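Local coordinates for outer membrane protein Omp121 (Bacteroides thetaiotaomicron, PDB 5FQ8) that probably takes up nutrients across the outer membrane as a TonB-dependent receptor, a calcium-binding beta-barrel with a plug domain, at residues G182-T187 / G252-N257; Q767-D772 / S892-C897; L854-S859 / T876-S881; V931-N936 / F976-M981. All blocks are in the same frame, centred on the assembly; numbering follows the deposited sequence.

Overall arrangement
Interactions 1 and 4 belong to the barrel wall and run on into each other: strands 177-188 and 973-983 are neighbours, so 182-187 and 976-981 hydrogen-bond side by side, and the centres lie about 10 Å apart. Both are antiparallel ladders with a buried polar face toward the plug and an apolar or aromatic face toward the surface. Interactions 2 and 3 have centres about 45 to 55 Å from theirs, in the loops outside the wall, and touch where S892 meets V856; segments 854-859 and 876-881 fall between the two halves of interaction 2 in sequence. These loop contacts rest on a few backbone bonds and small apolar patches, interaction 3 being the more buried.

Interaction 1. Residues G182-T187 / G252-N257; sequences GVQWST and GFRYSN
Six main-chain hydrogen bonds stitch antiparallel strands 182-187 and 252-257 together, from G182-S256 through Q184-R254 to S186-G252; the G182 N to S256 O bond (2.9 Å) is almost straight at 176°. The tightly packed side holds Q184 and R254. R254 leaves the backbone extended and bends at chi3, which lays its guanidinium against the Q184 amide with the planes only 23° apart. OE1 of Q184 stands over one face of the guanidinium, 3.5 Å from NH2 of R254, a stack and not a hydrogen bond. Their polar ends bond elsewhere, Q184 OE1 to Y934 OH and R254 NH2 to the main-chain O of R56 in the plug. The surface side is looser and aromatic. F253 turns the CD1 edge of its ring onto the W185 indole, a T-shaped pair with planes at 72° and CD1 3.5 Å from NE1 of W185, while F253 CE1 meets V183 CG1 at 3.6 Å. An alanine in place of W185 would remove the indole and would probably leave the F253 edge without its partner. Stacking over the guanidinium leaves its N-H groups available in its own plane, consistent with R254 linking the barrel wall to the plug.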
loop_
_atom_site.group_PDB
_atom_site.type_symbol
_atom_site.label_atom_id
_atom_site.label_comp_id
_atom_site.label_asym_id
_atom_site.label_seq_id
_atom_site.Cartn_x
_atom_site.Cartn_y
_atom_site.Cartn_z
ATOM N N GLY B 182 -32.510 -24.306 9.499
ATOM C CA GLY B 182 -32.389 -24.847 8.168
ATOM C C GLY B 182 -31.046 -25.506 7.944
ATOM O O GLY B 182 -30.073 -25.254 8.641
ATOM N N VAL B 183 -31.023 -26.351 6.928
ATOM C CA VAL B 183 -29.850 -27.108 6.522
ATOM C C VAL B 183 -30.003 -27.379 5.040
ATOM O O VAL B 183 -31.078 -27.770 4.595
ATOM C CB VAL B 183 -29.729 -28.417 7.321
ATOM C CG1 VAL B 183 -28.917 -29.402 6.567
ATOM C CG2 VAL B 183 -29.108 -28.162 8.660
ATOM N N GLN B 184 -28.962 -27.141 4.255
ATOM C CA GLN B 184 -29.135 -27.376 2.828
ATOM C C GLN B 184 -27.804 -27.651 2.162
ATOM O O GLN B 184 -26.769 -27.142 2.577
ATOM C CB GLN B 184 -29.838 -26.212 2.125
ATOM C CG GLN B 184 -28.942 -25.108 1.732
ATOM C CD GLN B 184 -29.534 -24.240 0.659
ATOM O OE1 GLN B 184 -30.703 -23.895 0.700
ATOM N NE2 GLN B 184 -28.715 -23.867 -0.312
ATOM N N TRP B 185 -27.851 -28.482 1.133
ATOM C CA TRP B 185 -26.686 -28.882 0.374
ATOM C C TRP B 185 -26.726 -28.266 -1.014
ATOM O O TRP B 185 -27.796 -28.023 -1.571
ATOM C CB TRP B 185 -26.623 -30.394 0.248
ATOM C CG TRP B 185 -26.408 -31.070 1.497
ATOM C CD1 TRP B 185 -25.244 -31.548 1.967
ATOM C CD2 TRP B 185 -27.383 -31.349 2.480
ATOM N NE1 TRP B 185 -25.420 -32.117 3.192
ATOM C CE2 TRP B 185 -26.739 -32.008 3.526
ATOM C CE3 TRP B 185 -28.746 -31.110 2.578
ATOM C CZ2 TRP B 185 -27.407 -32.435 4.650
ATOM C CZ3 TRP B 185 -29.406 -31.536 3.694
ATOM C CH2 TRP B 185 -28.738 -32.190 4.714
ATOM N N SER B 186 -25.548 -28.042 -1.582
ATOM C CA SER B 186 -25.436 -27.620 -2.970
ATOM C C SER B 186 -24.488 -28.556 -3.699
ATOM O O SER B 186 -23.416 -28.870 -3.182
ATOM C CB SER B 186 -24.963 -26.180 -3.067
ATOM O OG SER B 186 -23.928 -25.900 -2.148
ATOM N N THR B 187 -24.915 -29.044 -4.865
ATOM C CA THR B 187 -24.064 -29.798 -5.767
ATOM C C THR B 187 -24.078 -29.170 -7.158
ATOM O O THR B 187 -24.973 -28.403 -7.517
ATOM C CB THR B 187 -24.491 -31.244 -5.881
ATOM O OG1 THR B 187 -25.782 -31.285 -6.484
ATOM C CG2 THR B 187 -24.525 -31.884 -4.534
ATOM N N GLY B 252 -21.626 -28.710 -1.262
ATOM C CA GLY B 252 -21.750 -27.547 -0.418
ATOM C C GLY B 252 -22.655 -27.853 0.753
ATOM O O GLY B 252 -23.581 -28.652 0.648
ATOM N N PHE B 253 -22.354 -27.255 1.894
ATOM C CA PHE B 253 -23.219 -27.367 3.055
ATOM C C PHE B 253 -23.498 -25.981 3.596
ATOM O O PHE B 253 -22.628 -25.109 3.549
ATOM C CB PHE B 253 -22.610 -28.237 4.121
ATOM C CG PHE B 253 -23.508 -28.457 5.299
ATOM C CD1 PHE B 253 -24.501 -29.423 5.261
ATOM C CD2 PHE B 253 -23.366 -27.701 6.447
ATOM C CE1 PHE B 253 -25.329 -29.627 6.344
ATOM C CE2 PHE B 253 -24.188 -27.909 7.532
ATOM C CZ PHE B 253 -25.173 -28.868 7.475
ATOM N N ARG B 254 -24.721 -25.776 4.073
ATOM C CA ARG B 254 -25.144 -24.496 4.619
ATOM C C ARG B 254 -26.098 -24.767 5.772
ATOM O O ARG B 254 -27.026 -25.569 5.632
ATOM C CB ARG B 254 -25.810 -23.625 3.546
ATOM C CG ARG B 254 -26.258 -22.263 4.033
ATOM C CD ARG B 254 -27.256 -21.580 3.100
ATOM N NE ARG B 254 -28.650 -21.892 3.414
ATOM C CZ ARG B 254 -29.688 -21.222 2.923
ATOM N NH1 ARG B 254 -29.488 -20.207 2.111
ATOM N NH2 ARG B 254 -30.923 -21.559 3.242
ATOM N N TYR B 255 -25.861 -24.118 6.911
ATOM C CA TYR B 255 -26.741 -24.232 8.068
ATOM C C TYR B 255 -27.209 -22.855 8.493
ATOM O O TYR B 255 -26.417 -21.925 8.553
ATOM C CB TYR B 255 -26.068 -24.945 9.229
ATOM C CG TYR B 255 -24.834 -24.296 9.787
ATOM C CD1 TYR B 255 -24.920 -23.349 10.790
ATOM C CD2 TYR B 255 -23.576 -24.671 9.354
ATOM C CE1 TYR B 255 -23.795 -22.770 11.324
ATOM C CE2 TYR B 255 -22.449 -24.100 9.884
ATOM C CZ TYR B 255 -22.568 -23.147 10.869
ATOM O OH TYR B 255 -21.456 -22.566 11.409
ATOM N N SER B 256 -28.506 -22.722 8.743
ATOM C CA SER B 256 -29.100 -21.442 9.082
ATOM C C SER B 256 -29.883 -21.548 10.374
ATOM O O SER B 256 -30.463 -22.589 10.670
ATOM C CB SER B 256 -30.026 -20.934 7.999
ATOM O OG SER B 256 -30.785 -19.855 8.518
ATOM N N ASN B 257 -29.906 -20.454 11.133
ATOM C CA ASN B 257 -30.657 -20.356 12.379
ATOM C C ASN B 257 -31.306 -18.984 12.410
ATOM O O ASN B 257 -30.612 -17.973 12.288
ATOM C CB ASN B 257 -29.754 -20.539 13.605
ATOM C CG ASN B 257 -29.273 -21.958 13.779
ATOM O OD1 ASN B 257 -30.003 -22.812 14.225
ATOM N ND2 ASN B 257 -28.034 -22.206 13.440
#

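Interaction 2. Residues Q767-D772 / S892-C897; sequences QVAERD and SDMGSC
Q767 and M894 meet with their side chains crossed at about a right angle. Q767 carries CG in the crowded position between its backbone N and carbonyl carbon (chi1 63°), which folds the chain over the backbone of G895, CG lying 3.2 Å from G895 N. M894 crosses it: its CB rests 3.3 Å from the carbonyl O of Q767, and the chain then bends at chi2 and chi3 to bring SD to A769. SD ends 3.8 Å from CB of A769, so the thioether covers the methyl group while CG lies against the A769 main chain. M894 has a positive phi (59°), a turn of the backbone at a residue whose side chain points toward segment 767-772. At G895 a beta-carbon would run into CG of Q767, so the lack of a side chain lets the two backbones come together.

The one clear hydrogen bond between the segments runs from S896 N to the Q767 carbonyl O, 3.1 Å long, with the donor standing above the carbonyl plane. S896 turns its hydroxyl back inside its own segment, OG donating to D893 O at 2.5 Å along a lone pair, a bond within the same turn as the S896 N-H.

Segment 767-772 leaves strand 763-766, the third of a small four-stranded antiparallel sheet, and heads for strand 777-778, with E770 salt-bridged to K862. Segment 892-897 joins helix 880-889, whose Y886 bonds S892 OG, to barrel strand 899-915.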
loop_
_atom_site.group_PDB
_atom_site.type_symbol
_atom_site.label_atom_id
_atom_site.label_comp_id
_atom_site.label_asym_id
_atom_site.label_seq_id
_atom_site.Cartn_x
_atom_site.Cartn_y
_atom_site.Cartn_z
ATOM N N GLN B 767 -15.818 -11.481 -34.462
ATOM C CA GLN B 767 -15.176 -11.807 -35.730
ATOM C C GLN B 767 -15.854 -13.011 -36.375
ATOM O O GLN B 767 -15.975 -14.073 -35.764
ATOM C CB GLN B 767 -13.672 -12.047 -35.565
ATOM C CG GLN B 767 -13.246 -13.197 -34.700
ATOM C CD GLN B 767 -11.958 -13.836 -35.164
ATOM O OE1 GLN B 767 -11.295 -13.328 -36.044
ATOM N NE2 GLN B 767 -11.609 -14.963 -34.578
ATOM N N VAL B 768 -16.313 -12.820 -37.605
ATOM C CA VAL B 768 -16.888 -13.861 -38.433
ATOM C C VAL B 768 -15.947 -14.086 -39.601
ATOM O O VAL B 768 -15.072 -13.268 -39.877
ATOM C CB VAL B 768 -18.300 -13.485 -38.919
ATOM C CG1 VAL B 768 -18.214 -12.354 -39.897
ATOM C CG2 VAL B 768 -19.038 -14.695 -39.512
ATOM N N ALA B 769 -16.114 -15.214 -40.278
ATOM C CA ALA B 769 -15.241 -15.489 -41.402
ATOM C C ALA B 769 -15.755 -14.829 -42.670
ATOM O O ALA B 769 -16.925 -14.471 -42.787
ATOM C CB ALA B 769 -15.083 -16.982 -41.623
ATOM N N GLU B 770 -14.841 -14.640 -43.614
ATOM C CA GLU B 770 -15.180 -14.032 -44.890
ATOM C C GLU B 770 -15.973 -15.008 -45.755
ATOM O O GLU B 770 -15.769 -16.224 -45.712
ATOM C CB GLU B 770 -13.904 -13.594 -45.608
ATOM C CG GLU B 770 -14.133 -12.837 -46.902
ATOM C CD GLU B 770 -12.866 -12.518 -47.657
ATOM O OE1 GLU B 770 -11.818 -13.120 -47.375
ATOM O OE2 GLU B 770 -12.925 -11.654 -48.544
ATOM N N ARG B 771 -16.898 -14.462 -46.535
ATOM C CA ARG B 771 -17.712 -15.249 -47.451
ATOM C C ARG B 771 -17.628 -14.651 -48.846
ATOM O O ARG B 771 -17.442 -13.444 -49.008
ATOM C CB ARG B 771 -19.183 -15.306 -47.017
ATOM C CG ARG B 771 -19.430 -15.754 -45.591
ATOM C CD ARG B 771 -19.672 -17.242 -45.493
ATOM N NE ARG B 771 -19.791 -17.668 -44.104
ATOM C CZ ARG B 771 -20.259 -18.846 -43.709
ATOM N NH1 ARG B 771 -20.670 -19.742 -44.588
ATOM N NH2 ARG B 771 -20.324 -19.120 -42.424
ATOM N N ASP B 772 -17.767 -15.497 -49.854
ATOM C CA ASP B 772 -17.804 -15.001 -51.221
ATOM C C ASP B 772 -19.199 -14.456 -51.497
ATOM O O ASP B 772 -20.107 -14.642 -50.697
ATOM C CB ASP B 772 -17.372 -16.103 -52.186
ATOM C CG ASP B 772 -18.353 -17.241 -52.283
ATOM O OD1 ASP B 772 -19.458 -17.166 -51.723
ATOM O OD2 ASP B 772 -18.013 -18.229 -52.957
ATOM N N SER B 892 -15.695 -22.606 -38.235
ATOM C CA SER B 892 -16.150 -21.690 -39.266
ATOM C C SER B 892 -16.757 -20.430 -38.682
ATOM O O SER B 892 -16.973 -19.458 -39.411
ATOM C CB SER B 892 -17.149 -22.390 -40.157
ATOM O OG SER B 892 -16.583 -23.574 -40.678
ATOM N N ASP B 893 -17.013 -20.409 -37.390
ATOM C CA ASP B 893 -17.666 -19.270 -36.789
ATOM C C ASP B 893 -16.688 -18.239 -36.260
ATOM O O ASP B 893 -17.090 -17.097 -36.014
ATOM C CB ASP B 893 -18.558 -19.736 -35.642
ATOM C CG ASP B 893 -19.917 -20.138 -36.090
ATOM O OD1 ASP B 893 -20.421 -19.566 -37.075
ATOM O OD2 ASP B 893 -20.482 -21.034 -35.433
ATOM N N MET B 894 -15.431 -18.618 -36.072
ATOM C CA MET B 894 -14.349 -17.745 -35.562
ATOM C C MET B 894 -14.760 -17.236 -34.178
ATOM O O MET B 894 -15.271 -18.006 -33.355
ATOM C CB MET B 894 -14.017 -16.653 -36.558
ATOM C CG MET B 894 -13.729 -17.174 -37.943
ATOM S SD MET B 894 -12.550 -16.224 -38.884
ATOM C CE MET B 894 -11.098 -17.200 -38.632
ATOM N N GLY B 895 -14.539 -15.964 -33.885
ATOM C CA GLY B 895 -14.827 -15.470 -32.559
ATOM C C GLY B 895 -16.295 -15.563 -32.190
ATOM O O GLY B 895 -16.640 -15.853 -31.041
ATOM N N SER B 896 -17.179 -15.317 -33.153
ATOM C CA SER B 896 -18.603 -15.346 -32.869
ATOM C C SER B 896 -19.058 -16.693 -32.330
ATOM O O SER B 896 -20.106 -16.765 -31.685
ATOM C CB SER B 896 -19.367 -15.007 -34.124
ATOM O OG SER B 896 -19.076 -15.987 -35.093
ATOM N N CYS B 897 -18.286 -17.755 -32.564
ATOM C CA CYS B 897 -18.615 -19.062 -32.007
ATOM C C CYS B 897 -18.848 -18.994 -30.516
ATOM O O CYS B 897 -19.611 -19.794 -29.969
ATOM C CB CYS B 897 -17.499 -20.051 -32.304
ATOM S SG CYS B 897 -17.629 -21.614 -31.471
#

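Interaction 3. Residues L854-S859 / T876-S881; sequences LIVPNS and TPITSS
I855 lays its CG1 over the T876-P877 backbone, 3.5 Å from the carbonyl O of T876 and 3.6 Å from P877 CA, with the proline ring alongside at CB. CG1 stands anti to the carbonyl carbon (chi1 -75°), which sends the ethyl arm toward 876-881. An alanine here would remove CG1, CG2 and CD1 and would probably lose most of this cover over T876 and P877. Next to it, L854 and I878 form a single antiparallel bridge: I878 N gives a bond to L854 O (2.7 Å, 165°), and L854 N returns one to I878 O at 3.2 Å, on a lone pair. A second apolar touch joins the methyls V856 CG2 and I878 CD1, 3.7 Å apart. Between the segments a water accepts from V856 N at 3.0 Å and reaches T876 O by a weak bond. Beyond V856 the chain makes a type II turn to S859, whose OG closes it by donating to V856 O (2.8 Å).

The bridge ties the two ends of the hairpin of strands 859-865 and 868-873. On one flank I883 and Y886 of helix 880-889 pack on L854, V856 and I878, and V856 and S859 also meet I777 of strand 777-778. On another, a different protein chain of the assembly hydrogen-bonds I855 N and packs aromatic surface against I855 and P877.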
loop_
_atom_site.group_PDB
_atom_site.type_symbol
_atom_site.label_atom_id
_atom_site.label_comp_id
_atom_site.label_asym_id
_atom_site.label_seq_id
_atom_site.Cartn_x
_atom_site.Cartn_y
_atom_site.Cartn_z
ATOM N N LEU B 854 -9.543 -32.528 -42.736
ATOM C CA LEU B 854 -10.857 -32.235 -43.266
ATOM C C LEU B 854 -10.835 -30.928 -44.024
ATOM O O LEU B 854 -10.112 -30.000 -43.670
ATOM C CB LEU B 854 -11.891 -32.181 -42.154
ATOM C CG LEU B 854 -11.830 -30.990 -41.219
ATOM C CD1 LEU B 854 -12.943 -30.037 -41.532
ATOM C CD2 LEU B 854 -11.934 -31.498 -39.831
ATOM N N ILE B 855 -11.640 -30.870 -45.070
ATOM C CA ILE B 855 -11.849 -29.647 -45.824
ATOM C C ILE B 855 -13.145 -29.024 -45.352
ATOM O O ILE B 855 -14.196 -29.661 -45.400
ATOM C CB ILE B 855 -11.872 -29.914 -47.335
ATOM C CG1 ILE B 855 -10.457 -30.177 -47.839
ATOM C CG2 ILE B 855 -12.451 -28.731 -48.053
ATOM C CD1 ILE B 855 -10.351 -30.453 -49.302
ATOM N N VAL B 856 -13.061 -27.799 -44.863
ATOM C CA VAL B 856 -14.231 -27.047 -44.425
ATOM C C VAL B 856 -15.293 -27.143 -45.509
ATOM O O VAL B 856 -15.009 -26.850 -46.669
ATOM C CB VAL B 856 -13.869 -25.585 -44.124
ATOM C CG1 VAL B 856 -15.109 -24.785 -43.809
ATOM C CG2 VAL B 856 -12.912 -25.523 -42.972
ATOM N N PRO B 857 -16.501 -27.588 -45.194
ATOM C CA PRO B 857 -17.520 -27.716 -46.231
ATOM C C PRO B 857 -17.907 -26.358 -46.792
ATOM O O PRO B 857 -18.059 -25.386 -46.048
ATOM C CB PRO B 857 -18.684 -28.389 -45.491
ATOM C CG PRO B 857 -18.034 -29.154 -44.434
ATOM C CD PRO B 857 -16.927 -28.254 -43.959
ATOM N N ASN B 858 -18.037 -26.306 -48.121
ATOM C CA ASN B 858 -18.424 -25.118 -48.879
ATOM C C ASN B 858 -17.298 -24.107 -48.993
ATOM O O ASN B 858 -17.556 -22.914 -49.138
ATOM C CB ASN B 858 -19.641 -24.434 -48.254
ATOM C CG ASN B 858 -20.879 -24.604 -49.082
ATOM O OD1 ASN B 858 -21.016 -25.586 -49.811
ATOM N ND2 ASN B 858 -21.790 -23.644 -48.989
ATOM N N SER B 859 -16.060 -24.557 -48.948
ATOM C CA SER B 859 -14.941 -23.638 -48.848
ATOM C C SER B 859 -14.470 -23.179 -50.217
ATOM O O SER B 859 -14.476 -23.939 -51.184
ATOM C CB SER B 859 -13.792 -24.301 -48.098
ATOM O OG SER B 859 -13.511 -25.585 -48.615
ATOM N N THR B 876 -7.652 -27.369 -50.042
ATOM C CA THR B 876 -6.697 -27.550 -48.971
ATOM C C THR B 876 -7.382 -28.117 -47.745
ATOM O O THR B 876 -8.338 -27.512 -47.250
ATOM C CB THR B 876 -6.021 -26.249 -48.613
ATOM O OG1 THR B 876 -5.527 -25.623 -49.797
ATOM C CG2 THR B 876 -4.863 -26.553 -47.742
ATOM N N PRO B 877 -6.944 -29.256 -47.236
ATOM C CA PRO B 877 -7.464 -29.744 -45.965
ATOM C C PRO B 877 -6.836 -29.016 -44.793
ATOM O O PRO B 877 -5.737 -28.471 -44.875
ATOM C CB PRO B 877 -7.054 -31.216 -45.972
ATOM C CG PRO B 877 -5.801 -31.225 -46.745
ATOM C CD PRO B 877 -5.977 -30.197 -47.824
ATOM N N ILE B 878 -7.577 -28.998 -43.696
ATOM C CA ILE B 878 -6.998 -28.657 -42.409
ATOM C C ILE B 878 -6.332 -29.915 -41.885
ATOM O O ILE B 878 -6.991 -30.930 -41.675
ATOM C CB ILE B 878 -8.064 -28.148 -41.433
ATOM C CG1 ILE B 878 -8.719 -26.884 -41.957
ATOM C CG2 ILE B 878 -7.437 -27.868 -40.119
ATOM C CD1 ILE B 878 -9.859 -26.426 -41.083
ATOM N N THR B 879 -5.029 -29.867 -41.706
ATOM C CA THR B 879 -4.328 -31.081 -41.347
ATOM C C THR B 879 -4.639 -31.476 -39.914
ATOM O O THR B 879 -5.098 -30.671 -39.104
ATOM C CB THR B 879 -2.819 -30.906 -41.519
ATOM O OG1 THR B 879 -2.362 -29.825 -40.700
ATOM C CG2 THR B 879 -2.489 -30.609 -42.967
ATOM N N SER B 880 -4.394 -32.748 -39.616
ATOM C CA SER B 880 -4.543 -33.237 -38.257
ATOM C C SER B 880 -3.806 -32.345 -37.287
ATOM O O SER B 880 -4.330 -31.987 -36.229
ATOM C CB SER B 880 -3.996 -34.650 -38.158
ATOM O OG SER B 880 -4.381 -35.389 -39.288
ATOM N N SER B 881 -2.586 -31.958 -37.653
ATOM C CA SER B 881 -1.749 -31.180 -36.763
ATOM C C SER B 881 -2.319 -29.796 -36.514
ATOM O O SER B 881 -1.980 -29.164 -35.510
ATOM C CB SER B 881 -0.338 -31.080 -37.345
ATOM O OG SER B 881 0.568 -30.526 -36.408
HETATM O O HOH W 1 -10.509 -26.176 -44.990
#

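Interaction 4. Residues V931-N936 / F976-M981; sequences VSAYGN and FGFNLM. With C8E ((hydroxyethyloxy)tri(ethyloxy)octane), chain O.
Neighbouring antiparallel strands of the transmembrane barrel wall meet here, near the chain's C-terminus. The ladder pairs S932 with N979 and Y934 with G977; Y934 N to G977 O is its straightest bond (2.9 Å, 163°), whereas S932 N to N979 O is weak. Y934 starts from the crowded position (chi1 61°) and swings its ring back across G977. G977 CA lies over the ring face, 4.2 Å from the centroid, a CH-pi contact resembling the aromatic rescue of glycine. A beta-carbon at G977 would fit tightly against the Y934 hydroxyl, which is hydrogen-bonded to Q184. On the other face, A933 CB touches F978 CE1 at 3.4 Å, and V931 CG2 meets L980 CD1 at 4.0 Å. At the far end the F976 ring lies flat beneath the octyl tail of a detergent molecule, C8E: C7 sits over the ring centre, 3.6 Å above its plane. This apolar face therefore probably meets lipid in the membrane. Strand 928-941 continues the wall on one side through backbone bonds from V931, A933 and G935 to strand 899-915. Strand 973-983 joins 177-188 on the other, with F976 packed on W185, while R56 of the plug touches Y934 and N979 from within.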
loop_
_atom_site.group_PDB
_atom_site.type_symbol
_atom_site.label_atom_id
_atom_site.label_comp_id
_atom_site.label_asym_id
_atom_site.label_seq_id
_atom_site.Cartn_x
_atom_site.Cartn_y
_atom_site.Cartn_z
ATOM N N VAL B 931 -42.457 -28.639 9.140
ATOM C CA VAL B 931 -41.273 -29.147 8.465
ATOM C C VAL B 931 -41.397 -28.809 6.987
ATOM O O VAL B 931 -42.503 -28.665 6.463
ATOM C CB VAL B 931 -41.120 -30.659 8.706
ATOM C CG1 VAL B 931 -39.945 -31.210 7.955
ATOM C CG2 VAL B 931 -40.912 -30.913 10.158
ATOM N N SER B 932 -40.260 -28.638 6.317
ATOM C CA SER B 932 -40.242 -28.188 4.934
ATOM C C SER B 932 -39.030 -28.766 4.236
ATOM O O SER B 932 -37.918 -28.650 4.740
ATOM C CB SER B 932 -40.198 -26.665 4.857
ATOM O OG SER B 932 -40.532 -26.235 3.561
ATOM N N ALA B 933 -39.243 -29.377 3.085
ATOM C CA ALA B 933 -38.160 -29.766 2.198
ATOM C C ALA B 933 -38.232 -28.887 0.969
ATOM O O ALA B 933 -39.320 -28.522 0.527
ATOM C CB ALA B 933 -38.246 -31.229 1.806
ATOM N N TYR B 934 -37.078 -28.506 0.437
ATOM C CA TYR B 934 -37.082 -27.627 -0.715
ATOM C C TYR B 934 -35.883 -27.929 -1.591
ATOM O O TYR B 934 -34.973 -28.666 -1.211
ATOM C CB TYR B 934 -37.099 -26.160 -0.303
ATOM C CG TYR B 934 -35.903 -25.741 0.501
ATOM C CD1 TYR B 934 -35.747 -26.149 1.820
ATOM C CD2 TYR B 934 -34.945 -24.921 -0.045
ATOM C CE1 TYR B 934 -34.666 -25.764 2.558
ATOM C CE2 TYR B 934 -33.869 -24.530 0.684
ATOM C CZ TYR B 934 -33.724 -24.950 1.987
ATOM O OH TYR B 934 -32.622 -24.546 2.715
ATOM N N GLY B 935 -35.918 -27.357 -2.787
ATOM C CA GLY B 935 -34.845 -27.443 -3.753
ATOM C C GLY B 935 -34.919 -26.272 -4.705
ATOM O O GLY B 935 -36.006 -25.911 -5.154
ATOM N N ASN B 936 -33.797 -25.646 -5.010
ATOM C CA ASN B 936 -33.797 -24.513 -5.915
ATOM C C ASN B 936 -32.730 -24.702 -6.978
ATOM O O ASN B 936 -31.743 -25.409 -6.764
ATOM C CB ASN B 936 -33.575 -23.224 -5.152
ATOM C CG ASN B 936 -34.633 -22.993 -4.120
ATOM O OD1 ASN B 936 -35.775 -23.389 -4.299
ATOM N ND2 ASN B 936 -34.263 -22.369 -3.019
ATOM N N PHE B 976 -30.668 -27.815 -2.421
ATOM C CA PHE B 976 -31.772 -28.581 -1.842
ATOM C C PHE B 976 -31.562 -28.770 -0.344
ATOM O O PHE B 976 -30.479 -29.162 0.085
ATOM C CB PHE B 976 -31.915 -29.942 -2.527
ATOM C CG PHE B 976 -30.650 -30.764 -2.569
ATOM C CD1 PHE B 976 -29.761 -30.642 -3.617
ATOM C CD2 PHE B 976 -30.374 -31.687 -1.586
ATOM C CE1 PHE B 976 -28.612 -31.410 -3.665
ATOM C CE2 PHE B 976 -29.230 -32.456 -1.626
ATOM C CZ PHE B 976 -28.347 -32.321 -2.668
ATOM N N GLY B 977 -32.601 -28.537 0.447
ATOM C CA GLY B 977 -32.445 -28.729 1.873
ATOM C C GLY B 977 -33.737 -28.956 2.638
ATOM O O GLY B 977 -34.775 -29.284 2.066
ATOM N N PHE B 978 -33.637 -28.784 3.959
ATOM C CA PHE B 978 -34.740 -28.902 4.899
ATOM C C PHE B 978 -34.820 -27.657 5.767
ATOM O O PHE B 978 -33.838 -26.954 5.959
ATOM C CB PHE B 978 -34.587 -30.126 5.801
ATOM C CG PHE B 978 -34.735 -31.418 5.077
ATOM C CD1 PHE B 978 -35.950 -31.779 4.530
ATOM C CD2 PHE B 978 -33.664 -32.270 4.940
ATOM C CE1 PHE B 978 -36.098 -32.967 3.855
ATOM C CE2 PHE B 978 -33.798 -33.460 4.267
ATOM C CZ PHE B 978 -35.020 -33.812 3.719
ATOM N N ASN B 979 -36.008 -27.395 6.304
ATOM C CA ASN B 979 -36.232 -26.270 7.201
ATOM C C ASN B 979 -37.253 -26.667 8.249
ATOM O O ASN B 979 -38.289 -27.245 7.921
ATOM C CB ASN B 979 -36.733 -25.036 6.456
ATOM C CG ASN B 979 -36.971 -23.851 7.386
ATOM O OD1 ASN B 979 -36.122 -23.514 8.198
ATOM N ND2 ASN B 979 -38.125 -23.218 7.263
ATOM N N LEU B 980 -36.969 -26.343 9.503
ATOM C CA LEU B 980 -37.877 -26.589 10.609
ATOM C C LEU B 980 -38.370 -25.256 11.133
ATOM O O LEU B 980 -37.572 -24.362 11.392
ATOM C CB LEU B 980 -37.181 -27.385 11.702
ATOM C CG LEU B 980 -37.983 -27.684 12.954
ATOM C CD1 LEU B 980 -39.344 -28.133 12.556
ATOM C CD2 LEU B 980 -37.308 -28.757 13.780
ATOM N N MET B 981 -39.679 -25.110 11.258
ATOM C CA MET B 981 -40.285 -23.907 11.801
ATOM C C MET B 981 -41.031 -24.269 13.071
ATOM O O MET B 981 -41.676 -25.309 13.139
ATOM C CB MET B 981 -41.218 -23.269 10.811
ATOM C CG MET B 981 -41.720 -21.936 11.230
ATOM S SD MET B 981 -43.319 -21.979 11.975
ATOM C CE MET B 981 -44.055 -20.552 11.221
HETATM C C1 C8E O . -37.827 -31.393 -2.443
HETATM C C2 C8E O . -36.948 -31.416 -3.686
HETATM C C3 C8E O . -35.698 -32.268 -3.484
HETATM C C4 C8E O . -34.821 -32.248 -4.733
HETATM C C5 C8E O . -33.737 -33.321 -4.741
HETATM C C6 C8E O . -32.378 -32.715 -5.085
HETATM C C7 C8E O . -31.248 -33.738 -5.037
HETATM C C8 C8E O . -30.668 -33.952 -6.427
HETATM O O9 C8E O . -29.500 -34.736 -6.357
#